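Local atomic coordinates of prolyl oligopeptidase (PDB entry 1YR2), a protein that probably hydrolyses oligopeptides on the carboxyl side of proline, and more slowly of alanine, as a serine peptidase of the prolyl oligopeptidase family. Residues F261-P264 and K268-H271; N294-A299 and L330-G335. All coordinates share one frame; numbering follows the deposited sequence.

Interaction 1 (F261-P264 and K268-H271)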
loop_
_atom_site.group_PDB
_atom_site.type_symbol
_atom_site.label_atom_id
_atom_site.label_comp_id
_atom_site.label_asym_id
_atom_site.label_seq_id
_atom_site.Cartn_x
_atom_site.Cartn_y
_atom_site.Cartn_z
ATOM N N PHE A 261 32.041 -14.006 1.607
ATOM C CA PHE A 261 31.129 -15.146 1.515
ATOM C C PHE A 261 30.661 -15.421 0.095
ATOM O O PHE A 261 30.311 -14.493 -0.644
ATOM C CB PHE A 261 29.884 -14.925 2.375
ATOM C CG PHE A 261 29.078 -16.175 2.609
ATOM C CD1 PHE A 261 29.621 -17.247 3.309
ATOM C CD2 PHE A 261 27.783 -16.302 2.096
ATOM C CE1 PHE A 261 28.923 -18.376 3.489
ATOM C CE2 PHE A 261 27.065 -17.458 2.317
ATOM C CZ PHE A 261 27.618 -18.477 2.995
ATOM N N ALA A 262 30.646 -16.706 -0.232
ATOM C CA ALA A 262 30.103 -17.222 -1.471
ATOM C C ALA A 262 29.564 -18.631 -1.254
ATOM O O ALA A 262 29.983 -19.305 -0.306
ATOM C CB ALA A 262 31.170 -17.241 -2.545
ATOM N N THR A 263 28.669 -19.076 -2.146
ATOM C CA THR A 263 28.216 -20.478 -2.188
ATOM C C THR A 263 28.492 -21.073 -3.562
ATOM O O THR A 263 27.620 -21.082 -4.418
ATOM C CB THR A 263 26.711 -20.634 -1.873
ATOM O OG1 THR A 263 25.922 -19.707 -2.640
ATOM C CG2 THR A 263 26.444 -20.319 -0.418
ATOM N N PRO A 264 29.692 -21.600 -3.752
ATOM C CA PRO A 264 30.124 -22.059 -5.083
ATOM C C PRO A 264 29.450 -23.354 -5.634
ATOM O O PRO A 264 29.719 -23.723 -6.786
ATOM C CB PRO A 264 31.635 -22.246 -4.904
ATOM C CG PRO A 264 31.846 -22.529 -3.462
ATOM C CD PRO A 264 30.746 -21.779 -2.716
ATOM N N LYS A 268 22.531 -19.997 -7.983
ATOM C CA LYS A 268 21.351 -19.130 -8.004
ATOM C C LYS A 268 21.064 -18.464 -6.652
ATOM O O LYS A 268 20.195 -17.608 -6.532
ATOM C CB LYS A 268 20.130 -19.912 -8.451
ATOM C CG LYS A 268 20.294 -20.595 -9.766
ATOM C CD LYS A 268 19.006 -21.186 -10.293
ATOM C CE LYS A 268 19.221 -21.728 -11.681
ATOM N NZ LYS A 268 18.142 -21.277 -12.625
ATOM N N ARG A 269 21.828 -18.840 -5.633
ATOM C CA ARG A 269 21.667 -18.261 -4.290
ATOM C C ARG A 269 22.200 -16.823 -4.254
ATOM O O ARG A 269 23.317 -16.559 -4.708
ATOM C CB ARG A 269 22.463 -19.129 -3.315
ATOM C CG ARG A 269 22.090 -19.091 -1.902
ATOM C CD ARG A 269 20.651 -19.527 -1.599
ATOM N NE ARG A 269 20.341 -20.872 -2.005
ATOM C CZ ARG A 269 20.412 -21.936 -1.232
ATOM N NH1 ARG A 269 20.831 -21.852 0.015
ATOM N NH2 ARG A 269 20.039 -23.104 -1.700
ATOM N N GLY A 270 21.371 -15.902 -3.762
ATOM C CA GLY A 270 21.726 -14.523 -3.508
ATOM C C GLY A 270 22.105 -14.312 -2.043
ATOM O O GLY A 270 21.639 -15.051 -1.168
ATOM N N HIS A 271 22.924 -13.307 -1.748
ATOM C CA HIS A 271 23.468 -13.136 -0.401
ATOM C C HIS A 271 23.538 -11.653 -0.126
ATOM O O HIS A 271 24.075 -10.864 -0.959
ATOM C CB HIS A 271 24.888 -13.658 -0.306
ATOM C CG HIS A 271 25.040 -15.096 -0.697
ATOM N ND1 HIS A 271 24.514 -16.116 0.052
ATOM C CD2 HIS A 271 25.647 -15.677 -1.755
ATOM C CE1 HIS A 271 24.782 -17.265 -0.528
ATOM N NE2 HIS A 271 25.494 -17.028 -1.611
#

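Interaction 2 (N294-A299 and L330-G335)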
loop_
_atom_site.group_PDB
_atom_site.type_symbol
_atom_site.label_atom_id
_atom_site.label_comp_id
_atom_site.label_asym_id
_atom_site.label_seq_id
_atom_site.Cartn_x
_atom_site.Cartn_y
_atom_site.Cartn_z
ATOM N N ASN A 294 14.737 -18.190 3.766
ATOM C CA ASN A 294 16.149 -17.844 3.695
ATOM C C ASN A 294 17.014 -18.590 4.669
ATOM O O ASN A 294 16.533 -19.066 5.698
ATOM C CB ASN A 294 16.375 -16.321 3.809
ATOM C CG ASN A 294 16.043 -15.783 5.184
ATOM O OD1 ASN A 294 14.866 -15.504 5.472
ATOM N ND2 ASN A 294 17.074 -15.658 6.071
ATOM N N THR A 295 18.302 -18.680 4.334
ATOM C CA THR A 295 19.312 -19.174 5.219
ATOM C C THR A 295 19.956 -18.015 5.930
ATOM O O THR A 295 19.753 -16.862 5.567
ATOM C CB THR A 295 20.412 -19.964 4.470
ATOM O OG1 THR A 295 21.142 -19.090 3.598
ATOM C CG2 THR A 295 19.829 -21.117 3.604
ATOM N N VAL A 296 20.734 -18.348 6.962
ATOM C CA VAL A 296 21.436 -17.347 7.749
ATOM C C VAL A 296 22.801 -17.877 8.069
ATOM O O VAL A 296 22.907 -19.022 8.598
ATOM C CB VAL A 296 20.663 -16.999 9.090
ATOM C CG1 VAL A 296 21.440 -15.905 9.884
ATOM C CG2 VAL A 296 19.251 -16.515 8.806
ATOM N N HIS A 297 23.839 -17.106 7.721
ATOM C CA HIS A 297 25.192 -17.343 8.165
ATOM C C HIS A 297 25.681 -16.166 9.025
ATOM O O HIS A 297 25.224 -15.023 8.831
ATOM C CB HIS A 297 26.144 -17.522 6.989
ATOM C CG HIS A 297 25.921 -18.778 6.211
ATOM N ND1 HIS A 297 24.830 -18.969 5.400
ATOM C CD2 HIS A 297 26.642 -19.929 6.156
ATOM C CE1 HIS A 297 24.900 -20.179 4.857
ATOM N NE2 HIS A 297 25.984 -20.787 5.309
ATOM N N VAL A 298 26.556 -16.441 9.995
ATOM C CA VAL A 298 27.054 -15.384 10.887
ATOM C C VAL A 298 28.576 -15.445 10.996
ATOM O O VAL A 298 29.173 -16.484 10.775
ATOM C CB VAL A 298 26.432 -15.441 12.302
ATOM C CG1 VAL A 298 24.931 -15.252 12.194
ATOM C CG2 VAL A 298 26.790 -16.723 13.027
ATOM N N ALA A 299 29.188 -14.311 11.307
ATOM C CA ALA A 299 30.611 -14.259 11.546
ATOM C C ALA A 299 30.862 -13.269 12.623
ATOM O O ALA A 299 30.405 -12.137 12.574
ATOM C CB ALA A 299 31.366 -13.867 10.317
ATOM N N LEU A 330 21.467 -12.044 18.980
ATOM C CA LEU A 330 20.844 -11.558 17.769
ATOM C C LEU A 330 19.333 -11.824 17.819
ATOM O O LEU A 330 18.895 -12.846 18.308
ATOM C CB LEU A 330 21.419 -12.332 16.587
ATOM C CG LEU A 330 22.931 -12.335 16.357
ATOM C CD1 LEU A 330 23.221 -13.085 15.061
ATOM C CD2 LEU A 330 23.517 -10.949 16.302
ATOM N N TRP A 331 18.528 -10.947 17.237
ATOM C CA TRP A 331 17.090 -11.173 17.175
ATOM C C TRP A 331 16.667 -11.264 15.713
ATOM O O TRP A 331 17.148 -10.516 14.897
ATOM C CB TRP A 331 16.346 -9.991 17.800
ATOM C CG TRP A 331 16.408 -10.060 19.295
ATOM C CD1 TRP A 331 15.455 -10.553 20.124
ATOM C CD2 TRP A 331 17.489 -9.657 20.133
ATOM N NE1 TRP A 331 15.854 -10.453 21.432
ATOM C CE2 TRP A 331 17.093 -9.892 21.477
ATOM C CE3 TRP A 331 18.715 -9.041 19.904
ATOM C CZ2 TRP A 331 17.914 -9.619 22.577
ATOM C CZ3 TRP A 331 19.535 -8.751 21.019
ATOM C CH2 TRP A 331 19.122 -9.053 22.328
ATOM N N PHE A 332 15.727 -12.157 15.430
ATOM C CA PHE A 332 15.184 -12.395 14.114
ATOM C C PHE A 332 13.653 -12.463 14.171
ATOM O O PHE A 332 13.057 -12.883 15.163
ATOM C CB PHE A 332 15.673 -13.780 13.549
ATOM C CG PHE A 332 17.142 -13.840 13.275
ATOM C CD1 PHE A 332 18.008 -14.159 14.306
ATOM C CD2 PHE A 332 17.666 -13.609 11.999
ATOM C CE1 PHE A 332 19.355 -14.237 14.102
ATOM C CE2 PHE A 332 19.050 -13.695 11.784
ATOM C CZ PHE A 332 19.892 -13.990 12.835
ATOM N N VAL A 333 13.004 -12.075 13.092
ATOM C CA VAL A 333 11.580 -12.378 12.902
ATOM C C VAL A 333 11.578 -13.704 12.152
ATOM O O VAL A 333 12.062 -13.767 11.029
ATOM C CB VAL A 333 10.862 -11.324 12.043
ATOM C CG1 VAL A 333 9.405 -11.693 11.814
ATOM C CG2 VAL A 333 10.991 -9.935 12.716
ATOM N N SER A 334 10.991 -14.732 12.763
ATOM C CA SER A 334 10.998 -16.066 12.214
ATOM C C SER A 334 9.611 -16.547 11.827
ATOM O O SER A 334 8.651 -16.378 12.571
ATOM C CB SER A 334 11.652 -17.044 13.185
ATOM O OG SER A 334 11.666 -18.348 12.646
ATOM N N GLY A 335 9.560 -17.227 10.676
ATOM C CA GLY A 335 8.387 -17.928 10.172
ATOM C C GLY A 335 8.400 -19.434 10.452
ATOM O O GLY A 335 7.480 -20.172 10.038
#

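Interaction 1 (F261-P264 and K268-H271)
F261 presents the edge of its ring to the face of H271, a T-shaped pair whose planes stand at 83° and whose centroids lie 5.1 Å apart. The touching edge is the CD2–CE2 side. F261 CE2 approaches H271 CE1 to 3.7 Å, while F261 CD2 stands over the same face, offset toward the rim on the ND1–CG side. The F261 side chain leaves with CG anti to the backbone N (chi1 -165°), which carries this edge across to the imidazole. T263 meets the same imidazole differently, at the rim instead of over a face: its OG1 lies in the ring plane and is hydrogen-bonded to H271 NE2 at 2.9 Å. T263 CG2 flanks this bond, 3.5 Å from H271 CE1, and OG1 also bonds to L266 O within the connecting loop. This is a worked example of a blade junction in the seven-bladed β-propeller of this peptidase family: the outer strand 258-261 of one blade gives way to a short connection that leads to strand 270-275, the inner strand of the next. R269 contributes little with its tip, which turns away to a salt bridge with E288; its CB packs 3.6 Å from T263 OG1, and its carbonyl carbon lies over the H271 face opposite F261. H271 ND1 is hydrogen-bonded to S286 OG, and with both nitrogens engaged the rotation of the ring is fixed. A leucine in place of H271 would remove both ring nitrogens and is likely to leave S286 OG without this mate, T263 OG1 short of one partner, and the F261 edge facing no aromatic surface.

Interaction 2 (N294-A299 and L330-G335)
V296 overlaps the CE2–CZ end of the F332 ring, its CG1 lying 3.8 Å from both F332 CE2 and F332 CZ. V296 and F332 reach toward each other head-on from their two strands, and the methyl meets the ring obliquely. V296 CG2 adds a second, slightly longer touch at 4.1 Å from F332 CE2, so both branches of the valine rest against one corner of the ring. V296 CG1 stands anti to the backbone N (chi1 -179°), the setting that turns both methyls toward the phenylalanine. Two residues along, V298 and L330 run alongside one another, pointing contrary ways, and their contact narrows to a single pair of methyls, V298 CG1 and L330 CD1, at 4.0 Å. The strands carrying these residues belong to consecutive four-stranded blades of the β-propeller: 295-302 is the third strand of its blade, 329-334 the second of the next. V296 CA and F332 CA are 10.2 Å apart, so these two strands meet through side chains, not backbone. All four touching residues are buried. W320, on the first strand of the second blade, touches V296 and F332 alike and extends the apolar layer. The N294 side chain turns forward so that its ND2 donates to T295 O at 3.0 Å in a nearly straight bond (163°), from above the carbonyl plane, and the same nitrogen reaches W320 O in the neighbouring blade.

Followed from the N terminus, the chain makes interaction 1 first and interaction 2 afterwards; the two are in series, neither nested nor crossed. Interaction 1 closes a tight loop with three residues between its segments, where the chain passes from the blade ending with strand 258-261 into the blade beginning with strand 270-275. Interaction 2 spans a longer excursion of 30 residues, which finishes that second blade with strand 305-311 and starts a third with 320-326. The blade that runs from strand 270-275 to strand 305-311 is thus joined to its predecessor and its successor. The contacts' centres are 16 Å apart, yet they touch: F261 CZ lies 3.6 Å from H297 CD2, on strand 295-302.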